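Local coordinates for cytochrome c-552/4 domain-containing protein (Ignicoccus hospitalis KIN4/I, PDB 4QO5) that is a membrane-associated octaheme cytochrome c that probably passes electrons between its heme groups, its exact reaction not being established, at residues D424-I427 and E428-N431; K432-L435 and K436-L440; T492-R496 and G497-L501; D504-H507 and M508-L511. All coordinates share one frame; numbering follows the deposited sequence.

All four contacts are local, in the C-terminal part: three are helix turns, contact 3 a loop entering a helix. Contacts 1 and 2 follow each other along helix 413-447; contacts 3 and 4 sit at the start and middle of helix 498-520. The two helices lie against each other: Trp498 of contact 3 meets Gln426 of contact 1, and Ile505 of contact 4 packs on Thr437 of contact 2. Contacts 3 and 4 are mainly buried, contacts 1 and 2 partly so. Chemistry follows place: amide and carboxylate in contact 1, threonine hydroxyls in contact 2, an aromatic side chain against heme in contact 3, a salt bridge and a water in contact 4. Every one touches the second subunit.

Contact 1. Residues D424-I427 and E428-N431; sequences DTQI and EETN
Gln426 reaches along one face of helix 413-447 to the carboxylate of Glu429, one turn on. From CB the chain sets out with CG beside its own backbone N (chi1 -65°), then bends at chi2, which turns the amide along the helix surface. CD passes 3.8 Å from Glu429 OE1, and at the tip NE2 donates to that oxygen over 3.0 Å. The bond is bent: NE2 comes from above the carboxylate plane, and the amide and carboxylate planes stand 84° apart. The other N-H of NE2 runs nearly straight to Thr425 OG1, itself bonded to Leu422 O, 3.1 Å from NE2 and in the amide plane. OE1 accepts from Trp498 NE1 on helix 498-520, so three partners fix the rotation of the amide. An alanine here is likely to leave Trp498 NE1 without its acceptor and Glu429 OE1 without this donor. Glu429 has a second hold, OE2 bonding to Thr161 OG1 of the second subunit. Behind the amide, the backbone oxygen of Gln426 is gripped twice by Thr430, by N at 2.8 Å and by OG1 at 2.7 Å; that hydroxyl also bonds to Arg481 NH1 on helix 464-485. The chemistry implies a polar helix face whose buried groups are satisfied by linking the helix turns to neighbouring helices and, through Glu429, to another subunit.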
loop_
_atom_site.group_PDB
_atom_site.type_symbol
_atom_site.label_atom_id
_atom_site.label_comp_id
_atom_site.label_asym_id
_atom_site.label_seq_id
_atom_site.Cartn_x
_atom_site.Cartn_y
_atom_site.Cartn_z
ATOM N N ASP A 424 25.451 5.478 -6.249
ATOM C CA ASP A 424 26.518 6.247 -5.611
ATOM C C ASP A 424 26.232 7.749 -5.519
ATOM O O ASP A 424 26.525 8.370 -4.495
ATOM C CB ASP A 424 27.864 6.038 -6.315
ATOM C CG ASP A 424 28.421 4.645 -6.108
ATOM O OD1 ASP A 424 27.996 3.966 -5.142
ATOM O OD2 ASP A 424 29.289 4.236 -6.913
ATOM N N THR A 425 25.689 8.342 -6.584
ATOM C CA THR A 425 25.410 9.779 -6.561
ATOM C C THR A 425 24.316 10.098 -5.542
ATOM O O THR A 425 24.349 11.144 -4.884
ATOM C CB THR A 425 25.014 10.357 -7.950
ATOM O OG1 THR A 425 23.663 9.994 -8.276
ATOM C CG2 THR A 425 25.984 9.886 -9.049
ATOM N N GLN A 426 23.358 9.190 -5.403
ATOM C CA GLN A 426 22.280 9.397 -4.432
ATOM C C GLN A 426 22.728 9.224 -2.990
ATOM O O GLN A 426 22.230 9.910 -2.093
ATOM C CB GLN A 426 21.074 8.514 -4.761
ATOM C CG GLN A 426 20.469 8.914 -6.087
ATOM C CD GLN A 426 20.224 10.410 -6.161
ATOM O OE1 GLN A 426 19.284 10.928 -5.546
ATOM N NE2 GLN A 426 21.078 11.118 -6.900
ATOM N N ILE A 427 23.697 8.333 -2.782
ATOM C CA ILE A 427 24.333 8.162 -1.476
ATOM C C ILE A 427 25.026 9.468 -1.111
ATOM O O ILE A 427 24.866 9.973 -0.004
ATOM C CB ILE A 427 25.335 6.982 -1.494
ATOM C CG1 ILE A 427 24.563 5.657 -1.503
ATOM C CG2 ILE A 427 26.311 7.040 -0.297
ATOM C CD1 ILE A 427 25.390 4.465 -1.935
ATOM N N GLU A 428 25.769 10.031 -2.063
ATOM C CA GLU A 428 26.464 11.298 -1.856
ATOM C C GLU A 428 25.493 12.440 -1.564
ATOM O O GLU A 428 25.704 13.228 -0.641
ATOM C CB GLU A 428 27.301 11.661 -3.088
ATOM C CG GLU A 428 27.799 13.101 -3.046
ATOM C CD GLU A 428 28.081 13.676 -4.422
ATOM O OE1 GLU A 428 28.865 13.055 -5.174
ATOM O OE2 GLU A 428 27.513 14.744 -4.752
ATOM N N GLU A 429 24.445 12.551 -2.371
ATOM C CA GLU A 429 23.493 13.651 -2.213
ATOM C C GLU A 429 22.648 13.520 -0.945
ATOM O O GLU A 429 22.472 14.492 -0.208
ATOM C CB GLU A 429 22.638 13.814 -3.471
ATOM C CG GLU A 429 23.503 14.313 -4.629
ATOM C CD GLU A 429 22.793 14.360 -5.964
ATOM O OE1 GLU A 429 21.605 13.973 -6.034
ATOM O OE2 GLU A 429 23.443 14.785 -6.951
ATOM N N THR A 430 22.152 12.327 -0.661
ATOM C CA THR A 430 21.362 12.167 0.562
ATOM C C THR A 430 22.212 12.383 1.802
ATOM O O THR A 430 21.736 12.952 2.791
ATOM C CB THR A 430 20.642 10.806 0.652
ATOM O OG1 THR A 430 21.590 9.749 0.478
ATOM C CG2 THR A 430 19.546 10.719 -0.417
ATOM N N ASN A 431 23.475 11.948 1.755
ATOM C CA ASN A 431 24.348 12.179 2.886
ATOM C C ASN A 431 24.559 13.682 3.118
ATOM O O ASN A 431 24.633 14.121 4.263
ATOM C CB ASN A 431 25.693 11.433 2.728
ATOM C CG ASN A 431 25.614 9.971 3.163
ATOM O OD1 ASN A 431 24.581 9.502 3.655
ATOM N ND2 ASN A 431 26.724 9.253 3.016
#

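Contact 2. Residues K432-L435 and K436-L440; sequences KATL and KTTVL
Thr438 points its CB toward the preceding turn, where its hydroxyl meets the backbone oxygen of Thr434. With OG1 beside its own backbone N (chi1 -60°), the hydroxyl lies close enough to donate to Thr434 O over 2.7 Å. The backbone N of Thr438 donates to the same oxygen over 3.0 Å. The two donors reach it from opposite faces of the carbonyl plane, so the carbonyl is clasped from both sides. Thr438 OG1 is also bonded to Trp469 NE1 on helix 464-485, which ties this clasp to the neighbouring helix. Thr437, the residue before, is turned differently: its OG1 sits between N and the carbonyl carbon, and it bonds to Ser472 OG on helix 464-485, with Thr434 O 3.1 Å away. The hydroxyl of Thr434 itself bonds back to Thr430 O and to Ser477 OG.

On another side of the helix the contact is apolar. Val439 is turned with CG2 beside its own backbone N, which sets that methyl 3.3 Å from Leu435 O and, more loosely, 4.3 Å from Leu435 CD1 one turn back. Lys436 runs out nearly straight until its last torsion, and its NZ donates to Thr150 O of the second subunit. Threonines bonding back to the carbonyl four residues earlier are a familiar way of placing hydroxyls in a buried alpha-helix face; here they line the interface of helix 413-447 with helix 464-485 in the C-terminal helical bundle.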
loop_
_atom_site.group_PDB
_atom_site.type_symbol
_atom_site.label_atom_id
_atom_site.label_comp_id
_atom_site.label_asym_id
_atom_site.label_seq_id
_atom_site.Cartn_x
_atom_site.Cartn_y
_atom_site.Cartn_z
ATOM N N LYS A 432 24.649 14.472 2.043
ATOM C CA LYS A 432 24.820 15.920 2.216
ATOM C C LYS A 432 23.547 16.555 2.789
ATOM O O LYS A 432 23.614 17.489 3.589
ATOM C CB LYS A 432 25.195 16.608 0.890
ATOM C CG LYS A 432 26.623 16.339 0.412
ATOM C CD LYS A 432 27.640 17.026 1.311
ATOM C CE LYS A 432 29.043 16.983 0.707
ATOM N NZ LYS A 432 29.458 15.593 0.366
ATOM N N ALA A 433 22.388 16.068 2.359
ATOM C CA ALA A 433 21.120 16.585 2.885
ATOM C C ALA A 433 21.007 16.277 4.381
ATOM O O ALA A 433 20.537 17.103 5.162
ATOM C CB ALA A 433 19.926 15.998 2.125
ATOM N N THR A 434 21.467 15.092 4.770
ATOM C CA THR A 434 21.475 14.670 6.167
ATOM C C THR A 434 22.436 15.527 6.998
ATOM O O THR A 434 22.157 15.854 8.150
ATOM C CB THR A 434 21.820 13.182 6.272
ATOM O OG1 THR A 434 20.797 12.427 5.613
ATOM C CG2 THR A 434 21.911 12.723 7.738
ATOM N N LEU A 435 23.558 15.917 6.408
ATOM C CA LEU A 435 24.477 16.804 7.112
ATOM C C LEU A 435 23.811 18.157 7.339
ATOM O O LEU A 435 24.007 18.800 8.378
ATOM C CB LEU A 435 25.793 16.968 6.331
ATOM C CG LEU A 435 26.798 17.976 6.892
ATOM C CD1 LEU A 435 27.190 17.626 8.328
ATOM C CD2 LEU A 435 28.046 18.036 5.993
ATOM N N LYS A 436 23.025 18.596 6.359
ATOM C CA LYS A 436 22.336 19.879 6.458
ATOM C C LYS A 436 21.311 19.876 7.596
ATOM O O LYS A 436 21.260 20.815 8.391
ATOM C CB LYS A 436 21.655 20.233 5.132
ATOM C CG LYS A 436 21.075 21.650 5.098
ATOM C CD LYS A 436 20.475 21.968 3.739
ATOM C CE LYS A 436 19.893 23.371 3.703
ATOM N NZ LYS A 436 20.939 24.419 3.610
ATOM N N THR A 437 20.490 18.833 7.680
ATOM C CA THR A 437 19.501 18.776 8.753
ATOM C C THR A 437 20.181 18.617 10.107
ATOM O O THR A 437 19.673 19.097 11.125
ATOM C CB THR A 437 18.460 17.652 8.550
ATOM O OG1 THR A 437 19.117 16.380 8.523
ATOM C CG2 THR A 437 17.697 17.855 7.249
ATOM N N THR A 438 21.339 17.956 10.121
ATOM C CA THR A 438 22.089 17.800 11.361
ATOM C C THR A 438 22.588 19.158 11.874
ATOM O O THR A 438 22.557 19.432 13.079
ATOM C CB THR A 438 23.269 16.812 11.199
ATOM O OG1 THR A 438 22.758 15.525 10.808
ATOM C CG2 THR A 438 24.040 16.682 12.499
ATOM N N VAL A 439 23.036 20.011 10.959
ATOM C CA VAL A 439 23.486 21.348 11.342
ATOM C C VAL A 439 22.307 22.206 11.812
ATOM O O VAL A 439 22.448 23.011 12.734
ATOM C CB VAL A 439 24.268 22.047 10.199
ATOM C CG1 VAL A 439 24.555 23.506 10.540
ATOM C CG2 VAL A 439 25.574 21.307 9.945
ATOM N N LEU A 440 21.152 22.048 11.170
ATOM C CA LEU A 440 19.939 22.724 11.631
ATOM C C LEU A 440 19.582 22.277 13.057
ATOM O O LEU A 440 19.164 23.084 13.884
ATOM C CB LEU A 440 18.761 22.475 10.683
ATOM C CG LEU A 440 18.904 23.098 9.290
ATOM C CD1 LEU A 440 17.822 22.609 8.355
ATOM C CD2 LEU A 440 18.882 24.617 9.382
#

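Contact 3. Residues T492-R496 and G497-L501; sequences TTFKR and GWYQL. With HEC (heme c), chain E.
Phe494 tips its outer ring atoms over the face of one pyrrole of a heme c, CZ lying 3.3 Å from C3B and CE2 close to C4B. It belongs to the loop that leads into the N-terminus of helix 498-520, where Gly497 is the N-cap residue. Its first torsion puts CG beside the backbone N, bringing the ring alongside the first helical turn, where CD1 touches Tyr499 CB at 3.6 Å. The two rings meet obliquely, planes 57° apart. Thr493 CG2 lies over one face of the phenyl ring, and Thr493 OG1, hydrogen-bonded to Gln489 O, comes near the heme methyl CMC. An alanine in place of Phe494 would probably open a gap between the heme and Tyr499 and uncover this part of the pyrrole face. The heme is shared between chains, since Tyr482, His331 and Arg315 of the second subunit hydrogen-bond to it; water 1 sits 2.5 Å from its iron.

Behind the ring the loop closes on the helix start. Trp498 N donates to Thr492 O over 2.8 Å, almost straight but from above the carbonyl plane, and Tyr499 N donates to Thr493 O. A CB on Gly497 would clash, only 1.9 Å from Thr492 C. Gln500 NE2 points straight at Phe494 O, 2.8 Å away with an N-H...O angle of 170°, the oxygen lying in the amide plane.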
loop_
_atom_site.group_PDB
_atom_site.type_symbol
_atom_site.label_atom_id
_atom_site.label_comp_id
_atom_site.label_asym_id
_atom_site.label_seq_id
_atom_site.Cartn_x
_atom_site.Cartn_y
_atom_site.Cartn_z
ATOM N N THR A 492 11.185 7.576 -4.221
ATOM C CA THR A 492 12.296 8.514 -4.325
ATOM C C THR A 492 11.802 9.952 -4.475
ATOM O O THR A 492 12.607 10.882 -4.536
ATOM C CB THR A 492 13.193 8.216 -5.551
ATOM O OG1 THR A 492 12.414 8.344 -6.747
ATOM C CG2 THR A 492 13.754 6.812 -5.477
ATOM N N THR A 493 10.484 10.138 -4.545
ATOM C CA THR A 493 9.932 11.445 -4.870
ATOM C C THR A 493 8.924 11.972 -3.821
ATOM O O THR A 493 9.327 12.463 -2.770
ATOM C CB THR A 493 9.309 11.423 -6.287
ATOM O OG1 THR A 493 10.237 10.808 -7.201
ATOM C CG2 THR A 493 8.991 12.828 -6.765
ATOM N N PHE A 494 7.627 11.884 -4.104
ATOM C CA PHE A 494 6.636 12.564 -3.271
ATOM C C PHE A 494 6.208 11.768 -2.049
ATOM O O PHE A 494 5.895 12.342 -1.008
ATOM C CB PHE A 494 5.389 12.913 -4.082
ATOM C CG PHE A 494 5.621 13.941 -5.148
ATOM C CD1 PHE A 494 6.005 15.238 -4.821
ATOM C CD2 PHE A 494 5.396 13.624 -6.472
ATOM C CE1 PHE A 494 6.187 16.193 -5.820
ATOM C CE2 PHE A 494 5.582 14.558 -7.461
ATOM C CZ PHE A 494 5.974 15.850 -7.134
ATOM N N LYS A 495 6.174 10.449 -2.189
ATOM C CA LYS A 495 5.713 9.593 -1.109
ATOM C C LYS A 495 6.655 9.674 0.107
ATOM O O LYS A 495 6.211 9.870 1.235
ATOM C CB LYS A 495 5.555 8.145 -1.608
ATOM C CG LYS A 495 5.090 7.144 -0.545
ATOM C CD LYS A 495 3.789 7.606 0.109
ATOM C CE LYS A 495 3.166 6.511 0.948
ATOM N NZ LYS A 495 2.215 5.707 0.150
ATOM N N ARG A 496 7.958 9.568 -0.121
ATOM C CA ARG A 496 8.886 9.472 1.010
ATOM C C ARG A 496 10.296 9.869 0.568
ATOM O O ARG A 496 11.263 9.565 1.231
ATOM C CB ARG A 496 8.894 8.041 1.560
ATOM C CG ARG A 496 9.188 7.928 3.063
ATOM C CD ARG A 496 8.013 8.460 3.896
ATOM N NE ARG A 496 6.848 7.584 3.835
ATOM C CZ ARG A 496 5.655 7.905 4.327
ATOM N NH1 ARG A 496 5.481 9.080 4.912
ATOM N NH2 ARG A 496 4.642 7.058 4.237
ATOM N N GLY A 497 10.401 10.570 -0.553
ATOM C CA GLY A 497 11.703 10.797 -1.172
ATOM C C GLY A 497 12.153 12.239 -1.223
ATOM O O GLY A 497 12.031 12.954 -0.230
ATOM N N TRP A 498 12.694 12.668 -2.371
ATOM C CA TRP A 498 13.314 13.989 -2.469
ATOM C C TRP A 498 12.405 15.129 -2.046
ATOM O O TRP A 498 12.848 16.067 -1.380
ATOM C CB TRP A 498 13.886 14.259 -3.878
ATOM C CG TRP A 498 15.268 13.703 -4.016
ATOM C CD1 TRP A 498 15.662 12.651 -4.796
ATOM C CD2 TRP A 498 16.432 14.137 -3.311
ATOM N NE1 TRP A 498 17.008 12.421 -4.634
ATOM C CE2 TRP A 498 17.499 13.314 -3.716
ATOM C CE3 TRP A 498 16.676 15.141 -2.366
ATOM C CZ2 TRP A 498 18.795 13.458 -3.209
ATOM C CZ3 TRP A 498 17.970 15.287 -1.868
ATOM C CH2 TRP A 498 19.008 14.453 -2.293
ATOM N N TYR A 499 11.137 15.061 -2.438
ATOM C CA TYR A 499 10.211 16.120 -2.091
ATOM C C TYR A 499 10.081 16.211 -0.572
ATOM O O TYR A 499 10.108 17.302 0.004
ATOM C CB TYR A 499 8.835 15.919 -2.755
ATOM C CG TYR A 499 7.825 16.885 -2.191
ATOM C CD1 TYR A 499 7.688 18.170 -2.712
ATOM C CD2 TYR A 499 7.039 16.524 -1.104
ATOM C CE1 TYR A 499 6.787 19.061 -2.159
ATOM C CE2 TYR A 499 6.153 17.400 -0.549
ATOM C CZ TYR A 499 6.021 18.661 -1.075
ATOM O OH TYR A 499 5.114 19.512 -0.493
ATOM N N GLN A 500 9.953 15.059 0.079
ATOM C CA GLN A 500 9.780 15.046 1.532
ATOM C C GLN A 500 11.039 15.523 2.237
ATOM O O GLN A 500 10.966 16.238 3.247
ATOM C CB GLN A 500 9.376 13.658 2.030
ATOM C CG GLN A 500 8.034 13.187 1.484
ATOM C CD GLN A 500 6.858 13.975 2.048
ATOM O OE1 GLN A 500 6.972 14.634 3.081
ATOM N NE2 GLN A 500 5.732 13.929 1.351
ATOM N N LEU A 501 12.194 15.138 1.697
ATOM C CA LEU A 501 13.464 15.508 2.311
ATOM C C LEU A 501 13.661 17.026 2.236
ATOM O O LEU A 501 14.000 17.664 3.231
ATOM C CB LEU A 501 14.623 14.773 1.633
ATOM C CG LEU A 501 16.049 15.028 2.124
ATOM C CD1 LEU A 501 16.108 14.980 3.636
ATOM C CD2 LEU A 501 17.002 13.991 1.530
HETATM FE FE HEC E . 4.810 14.111 -12.323
HETATM C CHA HEC E . 2.073 14.968 -14.296
HETATM C CHB HEC E . 5.460 17.445 -11.911
HETATM C CHC HEC E . 7.409 13.356 -10.197
HETATM C CHD HEC E . 3.820 10.864 -12.289
HETATM N NA HEC E . 3.891 15.850 -12.944
HETATM C C1A HEC E . 2.857 15.995 -13.839
HETATM C C2A HEC E . 2.756 17.396 -14.200
HETATM C C3A HEC E . 3.696 18.051 -13.520
HETATM C C4A HEC E . 4.416 17.102 -12.721
HETATM C CMA HEC E . 4.020 19.559 -13.511
HETATM C CAA HEC E . 1.758 18.015 -15.205
HETATM C CBA HEC E . 2.572 18.211 -16.489
HETATM C CGA HEC E . 1.738 18.712 -17.648
HETATM O O1A HEC E . 1.949 19.871 -18.090
HETATM O O2A HEC E . 0.866 17.950 -18.126
HETATM N NB HEC E . 6.150 15.183 -11.311
HETATM C C1B HEC E . 6.244 16.551 -11.230
HETATM C C2B HEC E . 7.366 16.913 -10.405
HETATM C C3B HEC E . 7.844 15.778 -9.879
HETATM C C4B HEC E . 7.141 14.674 -10.488
HETATM C CMB HEC E . 7.714 18.378 -10.040
HETATM C CAB HEC E . 8.960 15.493 -8.847
HETATM C CBB HEC E . 9.400 16.596 -7.861
HETATM N NC HEC E . 5.479 12.493 -11.365
HETATM C C1C HEC E . 6.623 12.320 -10.618
HETATM C C2C HEC E . 6.908 10.902 -10.517
HETATM C C3C HEC E . 5.793 10.308 -10.968
HETATM C C4C HEC E . 4.951 11.251 -11.601
HETATM C CMC HEC E . 8.018 10.355 -9.582
HETATM C CAC HEC E . 5.282 8.881 -11.071
HETATM C CBC HEC E . 5.356 8.187 -9.678
HETATM N ND HEC E . 3.210 13.077 -13.167
HETATM C C1D HEC E . 2.995 11.722 -12.988
HETATM C C2D HEC E . 1.756 11.356 -13.621
HETATM C C3D HEC E . 1.200 12.633 -14.232
HETATM C C4D HEC E . 2.166 13.651 -13.904
HETATM C CMD HEC E . 1.127 9.961 -13.664
HETATM C CAD HEC E . -0.131 12.816 -15.000
HETATM C CBD HEC E . -1.244 12.815 -13.956
HETATM C CGD HEC E . -2.564 13.207 -14.561
HETATM O O1D HEC E . -3.606 12.925 -13.918
HETATM O O2D HEC E . -2.588 13.788 -15.668
HETATM O O HOH W 1 3.332 14.209 -10.288
#

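Contact 4. Residues D504-H507 and M508-L511; sequences DIEH and MKTL
Glu506 and Lys509 lie side by side on helix 498-520, forming the salt bridge of residues three apart that is common on alpha-helices. Lys509 NZ meets Glu506 OE2 at 3.2 Å, on the syn side and 19° out of the carboxylate plane. The acid gets there by folding: a bend at chi2 (-58°) swings the carboxylate round toward Lys509, whose chain reaches back to meet it. Lys509 bends too, at chi3, and its CD passes 4.0 Å from Ile505 CG2, so the aliphatic part of the lysine leans on the isoleucine while its tip serves the acid.

Another face of the helix carries His507. Leu511 CD1 sits over one face of the imidazole, toward its rim, about a turn further on. The ring is oriented from further out: NE2 is hydrogen-bonded to Tyr464 OH on helix 464-485, and the ring stacks with Tyr464 of the second subunit. Leu511 in turn packs on Leu514 of the third subunit, so this turn lies where the three subunits come together.

Ile505 and Met508 face helix 413-447, both packing on Thr437. Backbone bonds hold the turns in place, such as Met508 N to Asp504 O at 2.9 Å. At the other oxygen of the carboxylate, water 2 joins two side chains: it donates to Glu506 OE1 over 2.8 Å and accepts from Thr510 OG1 over 2.9 Å.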
loop_
_atom_site.group_PDB
_atom_site.type_symbol
_atom_site.label_atom_id
_atom_site.label_comp_id
_atom_site.label_asym_id
_atom_site.label_seq_id
_atom_site.Cartn_x
_atom_site.Cartn_y
_atom_site.Cartn_z
ATOM N N ASP A 504 11.288 18.657 4.570
ATOM C CA ASP A 504 11.742 18.519 5.952
ATOM C C ASP A 504 12.800 19.568 6.313
ATOM O O ASP A 504 12.725 20.190 7.371
ATOM C CB ASP A 504 12.289 17.116 6.180
ATOM C CG ASP A 504 12.350 16.747 7.645
ATOM O OD1 ASP A 504 11.632 17.371 8.455
ATOM O OD2 ASP A 504 13.113 15.825 7.982
ATOM N N ILE A 505 13.772 19.771 5.423
ATOM C CA ILE A 505 14.773 20.817 5.608
ATOM C C ILE A 505 14.114 22.168 5.833
ATOM O O ILE A 505 14.439 22.889 6.778
ATOM C CB ILE A 505 15.737 20.894 4.403
ATOM C CG1 ILE A 505 16.623 19.637 4.362
ATOM C CG2 ILE A 505 16.597 22.151 4.486
ATOM C CD1 ILE A 505 17.439 19.489 3.075
ATOM N N GLU A 506 13.158 22.503 4.973
ATOM C CA GLU A 506 12.457 23.770 5.098
ATOM C C GLU A 506 11.549 23.809 6.321
ATOM O O GLU A 506 11.371 24.853 6.931
ATOM C CB GLU A 506 11.668 24.068 3.828
ATOM C CG GLU A 506 12.562 24.281 2.626
ATOM C CD GLU A 506 13.558 25.411 2.834
ATOM O OE1 GLU A 506 13.212 26.396 3.528
ATOM O OE2 GLU A 506 14.686 25.319 2.300
ATOM N N HIS A 507 10.985 22.668 6.683
ATOM C CA HIS A 507 10.159 22.604 7.888
ATOM C C HIS A 507 11.001 22.951 9.116
ATOM O O HIS A 507 10.610 23.797 9.930
ATOM C CB HIS A 507 9.429 21.261 7.968
ATOM C CG HIS A 507 8.457 21.147 9.104
ATOM N ND1 HIS A 507 7.710 22.222 9.545
ATOM C CD2 HIS A 507 7.923 20.058 9.700
ATOM C CE1 HIS A 507 6.874 21.814 10.484
ATOM N NE2 HIS A 507 6.968 20.507 10.587
ATOM N N MET A 508 12.188 22.358 9.215
ATOM C CA MET A 508 13.103 22.721 10.294
ATOM C C MET A 508 13.486 24.202 10.274
ATOM O O MET A 508 13.511 24.855 11.321
ATOM C CB MET A 508 14.350 21.835 10.268
ATOM C CG MET A 508 14.034 20.350 10.389
ATOM S SD MET A 508 15.552 19.378 10.449
ATOM C CE MET A 508 16.229 19.882 12.034
ATOM N N LYS A 509 13.757 24.740 9.086
ATOM C CA LYS A 509 14.116 26.148 8.970
ATOM C C LYS A 509 12.983 27.076 9.410
ATOM O O LYS A 509 13.220 28.097 10.058
ATOM C CB LYS A 509 14.573 26.473 7.544
ATOM C CG LYS A 509 15.963 25.942 7.243
ATOM C CD LYS A 509 16.262 25.906 5.750
ATOM C CE LYS A 509 16.270 27.282 5.140
ATOM N NZ LYS A 509 16.787 27.223 3.736
ATOM N N THR A 510 11.752 26.718 9.062
ATOM C CA THR A 510 10.596 27.510 9.464
ATOM C C THR A 510 10.421 27.539 10.991
ATOM O O THR A 510 10.196 28.605 11.580
ATOM C CB THR A 510 9.312 27.017 8.763
ATOM O OG1 THR A 510 9.386 27.351 7.368
ATOM C CG2 THR A 510 8.092 27.678 9.363
ATOM N N LEU A 511 10.558 26.382 11.632
ATOM C CA LEU A 511 10.489 26.315 13.093
ATOM C C LEU A 511 11.558 27.190 13.759
ATOM O O LEU A 511 11.271 27.918 14.709
ATOM C CB LEU A 511 10.591 24.869 13.577
ATOM C CG LEU A 511 9.341 24.024 13.314
ATOM C CD1 LEU A 511 9.587 22.569 13.667
ATOM C CD2 LEU A 511 8.157 24.576 14.091
HETATM O O HOH W 2 10.987 27.304 4.951
#